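Local coordinates for protein eukaryotic Translation Initiation 4E (Schistosoma mansoni, PDB 3HXI) that binds the 7-methylguanosine cap of messenger RNA in a pocket and, on another surface, a 4E-BP peptide, consistent with its role in starting translation, at residues A[112-115]-A[116-119]; A[166-170]-A[171-175]. All blocks are in the same frame, centred on the assembly; numbering follows the deposited sequence.

Both interactions are local, each where a short helix begins. In interaction 1 (112-115 with 116-119) a loop enters the helix through a side-chain cap. T114 and E117 bond to each other, and four acidic residues have partners beyond the two segments. In interaction 2 (166-170 with 171-175) a strand of the sheet runs straight into the helix. P169 holds the N-cap position, and a glutamine amide bonds back to a strand carbonyl. Interaction 1 is more exposed than buried; W112, E117 and D118 are its buried residues. In interaction 2 Q168, P169, V170 and Q173 are buried, and S171, D172 and R174 exposed. Interaction 1 lies beside the bound peptide, interaction 2 close to the bound cap analogue.

Interaction 1: A[112-115]-A[116-119]; sequences WDTD and EEDR
E116 meets the capping residue T114 through its CB, 3.9 Å from T114 OG1. Its carboxylate turns to R119 instead: E116 OE1 and R119 NH1 form a salt bridge of 2.6 Å, with the oxygen in the guanidinium plane. E117 completes a capping box with T114. E117 N donates to T114 OG1 at 3.3 Å. In return, E117 OE1 accepts from T114 OG1 at 2.9 Å and from T114 N at 3.1 Å. The hydroxyl is met by the anti lone pair of E117 OE1, while T114 N sits 26° out of the carboxylate plane. T114 OG1 stands between its own N and carbonyl carbon (chi1 69°), which turns it to the first turn of the helix. E117 CB also packs against W112 CB at 3.7 Å. The other oxygen, E117 OE2, is held by S150 and by a water that accepts from D113 N. D118 lies by the W112 ring, with its CA 3.9 Å from W112 CD1. A second water joins W112 NE1 to D118 OD1, which S110 also holds. R119 N closes a helical bond to D115 O at 3.0 Å. The R119 guanidinium lays one face over D115 C. D115 OD1 makes a salt bridge to a basic side chain of the bound peptide, and W112 O accepts from a basic side chain there. W112 is wedged between helices 96-108 and 145-159, E116 and E117 touch T147 of the latter helix, and D118 rests on strand 11-21.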
loop_
_atom_site.group_PDB
_atom_site.type_symbol
_atom_site.label_atom_id
_atom_site.label_comp_id
_atom_site.label_asym_id
_atom_site.label_seq_id
_atom_site.Cartn_x
_atom_site.Cartn_y
_atom_site.Cartn_z
ATOM N N TRP A 112 -10.086 0.663 -9.800
ATOM C CA TRP A 112 -10.931 1.665 -9.154
ATOM C C TRP A 112 -11.975 2.030 -10.178
ATOM O O TRP A 112 -11.709 1.947 -11.369
ATOM C CB TRP A 112 -10.116 2.931 -8.819
ATOM C CG TRP A 112 -8.839 2.624 -8.101
ATOM C CD1 TRP A 112 -7.582 2.559 -8.644
ATOM C CD2 TRP A 112 -8.696 2.285 -6.718
ATOM N NE1 TRP A 112 -6.668 2.228 -7.679
ATOM C CE2 TRP A 112 -7.317 2.044 -6.489
ATOM C CE3 TRP A 112 -9.594 2.171 -5.646
ATOM C CZ2 TRP A 112 -6.811 1.685 -5.227
ATOM C CZ3 TRP A 112 -9.093 1.804 -4.389
ATOM C CH2 TRP A 112 -7.710 1.582 -4.189
ATOM N N ASP A 113 -13.144 2.464 -9.720
ATOM C CA ASP A 113 -14.215 2.842 -10.641
ATOM C C ASP A 113 -13.837 4.012 -11.566
ATOM O O ASP A 113 -14.168 3.987 -12.761
ATOM C CB ASP A 113 -15.516 3.115 -9.879
ATOM C CG ASP A 113 -16.163 1.838 -9.311
ATOM O OD1 ASP A 113 -15.869 0.722 -9.802
ATOM O OD2 ASP A 113 -16.990 1.954 -8.372
ATOM N N THR A 114 -13.116 5.001 -11.029
ATOM C CA THR A 114 -12.878 6.275 -11.714
ATOM C C THR A 114 -11.397 6.628 -11.827
ATOM O O THR A 114 -10.598 6.239 -10.973
ATOM C CB THR A 114 -13.607 7.434 -10.983
ATOM O OG1 THR A 114 -12.974 7.673 -9.728
ATOM C CG2 THR A 114 -15.065 7.086 -10.715
ATOM N N ASP A 115 -11.041 7.381 -12.874
ATOM C CA ASP A 115 -9.684 7.898 -13.065
ATOM C C ASP A 115 -9.233 8.679 -11.843
ATOM O O ASP A 115 -8.086 8.574 -11.424
ATOM C CB ASP A 115 -9.591 8.804 -14.311
ATOM C CG ASP A 115 -9.806 8.046 -15.630
ATOM O OD1 ASP A 115 -9.967 6.796 -15.619
ATOM O OD2 ASP A 115 -9.847 8.723 -16.693
ATOM N N GLU A 116 -10.158 9.445 -11.268
ATOM C CA GLU A 116 -9.871 10.307 -10.135
ATOM C C GLU A 116 -9.382 9.546 -8.898
ATOM O O GLU A 116 -8.501 10.023 -8.183
ATOM C CB GLU A 116 -11.100 11.140 -9.783
ATOM C CG GLU A 116 -10.877 12.108 -8.633
ATOM C CD GLU A 116 -10.150 13.394 -9.049
ATOM O OE1 GLU A 116 -9.966 13.653 -10.259
ATOM O OE2 GLU A 116 -9.770 14.158 -8.138
ATOM N N GLU A 117 -9.950 8.369 -8.644
ATOM C CA GLU A 117 -9.466 7.543 -7.528
ATOM C C GLU A 117 -8.032 7.088 -7.750
ATOM O O GLU A 117 -7.219 7.106 -6.825
ATOM C CB GLU A 117 -10.369 6.343 -7.307
ATOM C CG GLU A 117 -11.730 6.697 -6.728
ATOM C CD GLU A 117 -12.714 5.566 -6.857
ATOM O OE1 GLU A 117 -13.305 5.426 -7.950
ATOM O OE2 GLU A 117 -12.893 4.805 -5.872
ATOM N N ASP A 118 -7.717 6.676 -8.977
ATOM C CA ASP A 118 -6.358 6.251 -9.307
ATOM C C ASP A 118 -5.358 7.380 -9.100
ATOM O O ASP A 118 -4.216 7.155 -8.654
ATOM C CB ASP A 118 -6.303 5.734 -10.742
ATOM C CG ASP A 118 -4.922 5.267 -11.140
ATOM O OD1 ASP A 118 -4.554 4.127 -10.814
ATOM O OD2 ASP A 118 -4.206 6.055 -11.782
ATOM N N ARG A 119 -5.785 8.597 -9.446
ATOM C CA ARG A 119 -4.951 9.790 -9.268
ATOM C C ARG A 119 -4.578 10.038 -7.800
ATOM O O ARG A 119 -3.536 10.618 -7.523
ATOM C CB ARG A 119 -5.631 11.026 -9.878
ATOM C CG ARG A 119 -5.781 10.945 -11.406
ATOM C CD ARG A 119 -6.211 12.287 -12.033
ATOM N NE ARG A 119 -7.644 12.543 -11.875
ATOM C CZ ARG A 119 -8.534 12.403 -12.859
ATOM N NH1 ARG A 119 -9.815 12.644 -12.647
ATOM N NH2 ARG A 119 -8.142 12.017 -14.060
HETATM O O HOH W 1 -3.934 2.296 -8.428
HETATM O O HOH W 2 -13.540 2.347 -6.834
#

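Interaction 2: A[166-170]-A[171-175]; sequences YFQPV and SDQRS
The R174 guanidinium meets V170 obliquely, with NE 3.9 Å from V170 CG1. Its NH2 makes a salt bridge to E76, and the side chain is about 5 Å from the bound cap analogue. The Q173 amide has Q168 O nearly in its plane: Q173 NE2 donates to Q168 O at 3.0 Å in a fairly straight bond. The donor is tilted 31° from the carbonyl plane of Q168. Q173 CG lies anti to the carbonyl carbon (chi1 -67°) and the chain is extended beyond it, which carries the amide back along the strand. At its other end Q173 OE1 accepts from W75 NE1, and the amide is thereby fixed from two sides. The D172 carboxylate lies alongside the P169 ring, pointing the same way, with OD2 3.3 Å from P169 CD.

Here the next-to-last strand of the antiparallel eIF4E sheet, 166-169, passes directly into helix 170-175, with P169 at the N-cap position. The two short axes stand at 82°. Strand 166-169 is flanked by strands 84-89 and 187-188, and Q168 reaches R85 and T184 through its amide. The first helical turn is tied by backbone bonds. Q173 N donates to P169 O at 3.1 Å. R174 N donates to V170 O at 2.8 Å, nearly straight. V170 itself packs on W75.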
loop_
_atom_site.group_PDB
_atom_site.type_symbol
_atom_site.label_atom_id
_atom_site.label_comp_id
_atom_site.label_asym_id
_atom_site.label_seq_id
_atom_site.Cartn_x
_atom_site.Cartn_y
_atom_site.Cartn_z
ATOM N N TYR A 166 -9.302 3.213 9.064
ATOM C CA TYR A 166 -9.103 4.582 9.542
ATOM C C TYR A 166 -8.282 5.409 8.564
ATOM O O TYR A 166 -7.218 4.968 8.106
ATOM C CB TYR A 166 -8.382 4.560 10.895
ATOM C CG TYR A 166 -9.113 3.734 11.946
ATOM C CD1 TYR A 166 -10.216 4.262 12.643
ATOM C CD2 TYR A 166 -8.719 2.416 12.222
ATOM C CE1 TYR A 166 -10.893 3.497 13.606
ATOM C CE2 TYR A 166 -9.390 1.647 13.178
ATOM C CZ TYR A 166 -10.473 2.192 13.857
ATOM O OH TYR A 166 -11.116 1.424 14.792
ATOM N N PHE A 167 -8.770 6.609 8.234
ATOM C CA PHE A 167 -7.994 7.518 7.376
ATOM C C PHE A 167 -7.278 8.589 8.209
ATOM O O PHE A 167 -7.920 9.426 8.855
ATOM C CB PHE A 167 -8.853 8.186 6.289
ATOM C CG PHE A 167 -8.041 8.996 5.316
ATOM C CD1 PHE A 167 -7.352 8.360 4.285
ATOM C CD2 PHE A 167 -7.921 10.361 5.455
ATOM C CE1 PHE A 167 -6.550 9.083 3.395
ATOM C CE2 PHE A 167 -7.136 11.094 4.559
ATOM C CZ PHE A 167 -6.439 10.438 3.534
ATOM N N GLN A 168 -5.950 8.549 8.161
ATOM C CA GLN A 168 -5.089 9.356 9.027
ATOM C C GLN A 168 -4.216 10.239 8.166
ATOM O O GLN A 168 -3.348 9.743 7.443
ATOM C CB GLN A 168 -4.208 8.457 9.910
ATOM C CG GLN A 168 -5.005 7.450 10.672
ATOM C CD GLN A 168 -4.150 6.450 11.412
ATOM O OE1 GLN A 168 -2.969 6.235 11.083
ATOM N NE2 GLN A 168 -4.741 5.832 12.437
ATOM N N PRO A 169 -4.449 11.563 8.235
ATOM C CA PRO A 169 -3.612 12.500 7.531
ATOM C C PRO A 169 -2.184 12.383 8.025
ATOM O O PRO A 169 -1.952 11.972 9.177
ATOM C CB PRO A 169 -4.202 13.866 7.925
ATOM C CG PRO A 169 -5.615 13.570 8.297
ATOM C CD PRO A 169 -5.502 12.242 9.006
ATOM N N VAL A 170 -1.242 12.720 7.151
ATOM C CA VAL A 170 0.189 12.730 7.485
ATOM C C VAL A 170 0.487 13.500 8.785
ATOM O O VAL A 170 1.261 13.053 9.619
ATOM C CB VAL A 170 1.047 13.257 6.292
ATOM C CG1 VAL A 170 2.492 13.442 6.713
ATOM C CG2 VAL A 170 0.981 12.271 5.127
ATOM N N SER A 171 -0.155 14.645 8.979
ATOM C CA SER A 171 0.065 15.418 10.212
ATOM C C SER A 171 -0.164 14.557 11.473
ATOM O O SER A 171 0.660 14.559 12.410
ATOM C CB SER A 171 -0.800 16.685 10.211
ATOM O OG SER A 171 -2.176 16.380 10.043
ATOM N N ASP A 172 -1.246 13.779 11.466
ATOM C CA ASP A 172 -1.551 12.865 12.568
ATOM C C ASP A 172 -0.552 11.715 12.675
ATOM O O ASP A 172 -0.244 11.267 13.782
ATOM C CB ASP A 172 -2.979 12.311 12.447
ATOM C CG ASP A 172 -4.046 13.396 12.562
ATOM O OD1 ASP A 172 -3.756 14.504 13.064
ATOM O OD2 ASP A 172 -5.181 13.152 12.123
ATOM N N GLN A 173 -0.069 11.222 11.530
ATOM C CA GLN A 173 0.958 10.176 11.506
ATOM C C GLN A 173 2.263 10.685 12.126
ATOM O O GLN A 173 2.877 10.002 12.938
ATOM C CB GLN A 173 1.220 9.690 10.075
ATOM C CG GLN A 173 0.055 8.952 9.413
ATOM C CD GLN A 173 0.364 8.552 7.977
ATOM O OE1 GLN A 173 1.394 7.968 7.700
ATOM N NE2 GLN A 173 -0.520 8.891 7.063
ATOM N N ARG A 174 2.670 11.891 11.744
ATOM C CA ARG A 174 3.886 12.510 12.272
ATOM C C ARG A 174 3.879 12.593 13.790
ATOM O O ARG A 174 4.897 12.327 14.449
ATOM C CB ARG A 174 4.063 13.919 11.706
ATOM C CG ARG A 174 4.284 13.972 10.202
ATOM C CD ARG A 174 4.623 15.395 9.764
ATOM N NE ARG A 174 5.387 15.417 8.521
ATOM C CZ ARG A 174 6.657 15.031 8.419
ATOM N NH1 ARG A 174 7.311 14.587 9.485
ATOM N NH2 ARG A 174 7.276 15.090 7.251
ATOM N N SER A 175 2.718 12.933 14.342
ATOM C CA SER A 175 2.599 13.257 15.757
ATOM C C SER A 175 2.260 12.037 16.617
ATOM O O SER A 175 2.245 12.130 17.844
ATOM C CB SER A 175 1.567 14.366 15.941
ATOM O OG SER A 175 0.254 13.862 15.731
#